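Local coordinates for ochratoxinase (Aspergillus niger, PDB 4C65) that hydrolyses the mycotoxin ochratoxin A to ochratoxin alpha and L-phenylalanine, acting as a zinc-dependent carboxypeptidase of the amidohydrolase superfamily, at the interface of chains A and B. Residues are numbered along the deposited sequence; one frame, centred on the assembly and turned at random. Chains: chain A/B, Ochratoxinase.

The interface of chains A and B. Residues chain A 174, 190, 193-194, 197; chain B 146, 161, 167, 183.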
ATOM      1  N   TRP A 174       4.729   3.829 -13.900  1.00 14.01           N
ATOM      2  CA  TRP A 174       3.493   4.512 -13.545  1.00 14.30           C
ATOM      3  C   TRP A 174       3.406   5.800 -14.340  1.00 14.07           C
ATOM      4  O   TRP A 174       4.413   6.470 -14.540  1.00 14.31           O
ATOM      5  CB  TRP A 174       3.507   4.804 -12.037  1.00 14.81           C
ATOM      6  CG  TRP A 174       2.320   5.529 -11.476  1.00 15.02           C
ATOM      7  CD1 TRP A 174       1.125   4.989 -11.099  1.00 15.37           C
ATOM      8  CD2 TRP A 174       2.226   6.926 -11.210  1.00 15.30           C
ATOM      9  NE1 TRP A 174       0.300   5.958 -10.613  1.00 15.50           N
ATOM     10  CE2 TRP A 174       0.949   7.162 -10.666  1.00 15.39           C
ATOM     11  CE3 TRP A 174       3.101   7.990 -11.359  1.00 15.23           C
ATOM     12  CZ2 TRP A 174       0.539   8.400 -10.270  1.00 15.48           C
ATOM     13  CZ3 TRP A 174       2.685   9.239 -10.967  1.00 15.60           C
ATOM     14  CH2 TRP A 174       1.410   9.437 -10.439  1.00 15.73           C
ATOM     15  N   ARG A 190      -2.642  16.722 -13.112  1.00 13.36           N
ATOM     16  CA  ARG A 190      -1.545  15.761 -13.145  1.00 13.21           C
ATOM     17  C   ARG A 190      -1.567  14.949 -14.437  1.00 12.74           C
ATOM     18  O   ARG A 190      -0.513  14.723 -15.045  1.00 12.83           O
ATOM     19  CB  ARG A 190      -1.523  14.860 -11.913  1.00 13.30           C
ATOM     20  CG  ARG A 190      -0.441  13.780 -12.052  1.00 13.36           C
ATOM     21  CD  ARG A 190       0.326  13.479 -10.781  1.00 13.36           C
ATOM     22  NE  ARG A 190      -0.551  13.148  -9.676  1.00 13.42           N
ATOM     23  CZ  ARG A 190      -0.601  13.790  -8.518  1.00 13.86           C
ATOM     24  NH1 ARG A 190       0.158  14.838  -8.259  1.00 14.08           N
ATOM     25  NH2 ARG A 190      -1.452  13.386  -7.600  1.00 14.28           N
ATOM     26  N   ARG A 193       0.064  16.827 -17.151  1.00 11.99           N
ATOM     27  CA  ARG A 193       1.474  16.984 -16.829  1.00 12.15           C
ATOM     28  C   ARG A 193       2.252  15.679 -17.018  1.00 11.93           C
ATOM     29  O   ARG A 193       3.375  15.693 -17.500  1.00 12.06           O
ATOM     30  CB  ARG A 193       1.623  17.508 -15.417  1.00 12.44           C
ATOM     31  CG  ARG A 193       1.172  18.949 -15.281  1.00 12.71           C
ATOM     32  CD  ARG A 193       0.957  19.368 -13.830  1.00 13.07           C
ATOM     33  NE  ARG A 193       0.345  20.700 -13.775  1.00 13.33           N
ATOM     34  CZ  ARG A 193       0.166  21.412 -12.669  1.00 13.51           C
ATOM     35  NH1 ARG A 193       0.570  20.969 -11.507  1.00 13.63           N
ATOM     36  NH2 ARG A 193      -0.383  22.602 -12.751  1.00 13.96           N
ATOM     37  N   LEU A 194       1.641  14.547 -16.701  1.00 11.82           N
ATOM     38  CA  LEU A 194       2.313  13.270 -16.887  1.00 11.67           C
ATOM     39  C   LEU A 194       2.572  12.959 -18.365  1.00 11.68           C
ATOM     40  O   LEU A 194       3.539  12.272 -18.699  1.00 11.38           O
ATOM     41  CB  LEU A 194       1.504  12.149 -16.274  1.00 11.73           C
ATOM     42  CG  LEU A 194       1.523  12.008 -14.752  1.00 11.94           C
ATOM     43  CD1 LEU A 194       0.401  11.084 -14.314  1.00 12.00           C
ATOM     44  CD2 LEU A 194       2.849  11.458 -14.267  1.00 11.97           C
ATOM     45  N   ARG A 197       5.449  15.193 -19.365  1.00 13.68           N
ATOM     46  CA  ARG A 197       6.617  14.539 -18.759  1.00 13.68           C
ATOM     47  C   ARG A 197       7.305  13.549 -19.696  1.00 13.84           C
ATOM     48  O   ARG A 197       8.534  13.520 -19.743  1.00 14.11           O
ATOM     49  CB  ARG A 197       6.245  13.815 -17.486  1.00 13.44           C
ATOM     50  CG  ARG A 197       7.426  13.411 -16.623  1.00 13.28           C
ATOM     51  CD  ARG A 197       6.929  12.781 -15.343  1.00 13.16           C
ATOM     52  NE  ARG A 197       8.014  12.611 -14.412  1.00 13.30           N
ATOM     53  CZ  ARG A 197       8.955  11.686 -14.491  1.00 13.19           C
ATOM     54  NH1 ARG A 197       8.908  10.720 -15.390  1.00 13.11           N
ATOM     55  NH2 ARG A 197       9.920  11.714 -13.619  1.00 13.43           N
TER
ATOM     56  N   THR B 146       4.512  18.221 -11.469  1.00 13.41           N
ATOM     57  CA  THR B 146       4.912  17.088 -12.285  1.00 13.43           C
ATOM     58  C   THR B 146       5.331  17.639 -13.643  1.00 13.85           C
ATOM     59  O   THR B 146       4.678  18.519 -14.187  1.00 13.72           O
ATOM     60  CB  THR B 146       3.757  16.088 -12.440  1.00 13.21           C
ATOM     61  OG1 THR B 146       3.505  15.459 -11.177  1.00 12.93           O
ATOM     62  CG2 THR B 146       4.058  15.021 -13.455  1.00 13.31           C
ATOM     63  N   LEU B 161       7.435  10.571  -7.779  1.00 15.63           N
ATOM     64  CA  LEU B 161       6.334  10.985  -6.943  1.00 16.10           C
ATOM     65  C   LEU B 161       6.182  10.145  -5.672  1.00 16.02           C
ATOM     66  O   LEU B 161       5.645  10.643  -4.673  1.00 15.89           O
ATOM     67  CB  LEU B 161       5.023  11.010  -7.716  1.00 17.05           C
ATOM     68  CG  LEU B 161       4.748  12.378  -8.351  1.00 17.70           C
ATOM     69  CD1 LEU B 161       5.448  12.522  -9.712  1.00 18.32           C
ATOM     70  CD2 LEU B 161       3.266  12.538  -8.517  1.00 17.99           C
ATOM     71  N   MET B 167       1.134  12.964  -1.510  1.00 17.85           N
ATOM     72  CA  MET B 167       0.186  11.903  -1.196  1.00 19.27           C
ATOM     73  C   MET B 167       0.964  10.708  -0.588  1.00 18.01           C
ATOM     74  O   MET B 167       2.202  10.677  -0.605  1.00 17.72           O
ATOM     75  CB  MET B 167      -0.522  11.444  -2.482  1.00 21.14           C
ATOM     76  CG  MET B 167       0.395  10.590  -3.424  1.00 23.31           C
ATOM     77  SD  MET B 167       1.718  11.509  -4.293  1.00 25.02           S
ATOM     78  CE  MET B 167       0.720  12.412  -5.481  1.00 23.79           C
ATOM     79  N   ASP B 183       0.595  18.773  -7.428  1.00 13.88           N
ATOM     80  CA  ASP B 183      -0.234  19.171  -8.540  1.00 14.13           C
ATOM     81  C   ASP B 183      -1.625  19.507  -8.065  1.00 14.13           C
ATOM     82  O   ASP B 183      -2.332  18.649  -7.511  1.00 13.91           O
ATOM     83  CB  ASP B 183      -0.309  18.055  -9.576  1.00 14.24           C
ATOM     84  CG  ASP B 183       1.056  17.720 -10.173  1.00 14.42           C
ATOM     85  OD1 ASP B 183       1.639  18.574 -10.876  1.00 14.23           O
ATOM     86  OD2 ASP B 183       1.523  16.568  -9.971  1.00 14.17           O
TER
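The carboxylate of B:Asp183 is the flat group shared, in this homooctameric amidohydrolase, by two guanidinium groups, those of A:Arg190 and A:Arg193, neither lying parallel to it: their planes are turned about 65° from its own. At the edge of the A:Arg193 guanidinium, in its plane, sits B:Asp183 OD1, hydrogen-bonded, as part of a salt bridge, to A:Arg193 NH1 at 2.7 Å. The A:Arg190 group receives OD2 somewhat tilted from its plane, NH1 to B:Asp183 OD2 being 2.8 Å, while the methyl CE of B:Met167 stands obliquely above the guanidinium plane, on the NH2 side, 3.6 Å from A:Arg190 CZ. The benzo end of the A:Trp174 indole, at CH2, lies 4.1 Å from B:Leu161 CD2, which sits tilted out of the ring plane.

Such an anion clasped between arginines illustrates how subunits built on a twisted TIM barrel can be joined by a charged cluster. Both arginines belong to helix 185-198 of chain A, and both salt bridges use the anti lone pairs of the carboxylate. The inner, syn sides are taken within chain B by B:Thr146: its hydroxyl OG1 binds B:Asp183 OD2 at 2.6 Å, and its backbone N reaches B:Asp183 OD1, somewhat out of the carboxylate plane, at 3.0 Å. Each oxygen thus accepts at least two bonds, which should fix the rotation of the carboxylate, and the paired positive charges would be expected to stabilise its anionic form.

The arginines reach this anion differently. A:Arg193 has CG anti to the carbonyl carbon (chi1 -70°) and runs extended past B:Asp183, its CB lying against the backbone O of B:Thr146. A:Arg190 is bent at chi2 and chi3, which turns NH1 back to the carboxylate and lays CD 3.8 Å from B:Leu161 CD2, the two side chains running antiparallel alongside one another. Beside the polar cluster, the methyl CG2 of B:Thr146 packs on A:Leu194 CD2 at 3.8 Å, and the aliphatic CD of A:Arg197 borders that methyl.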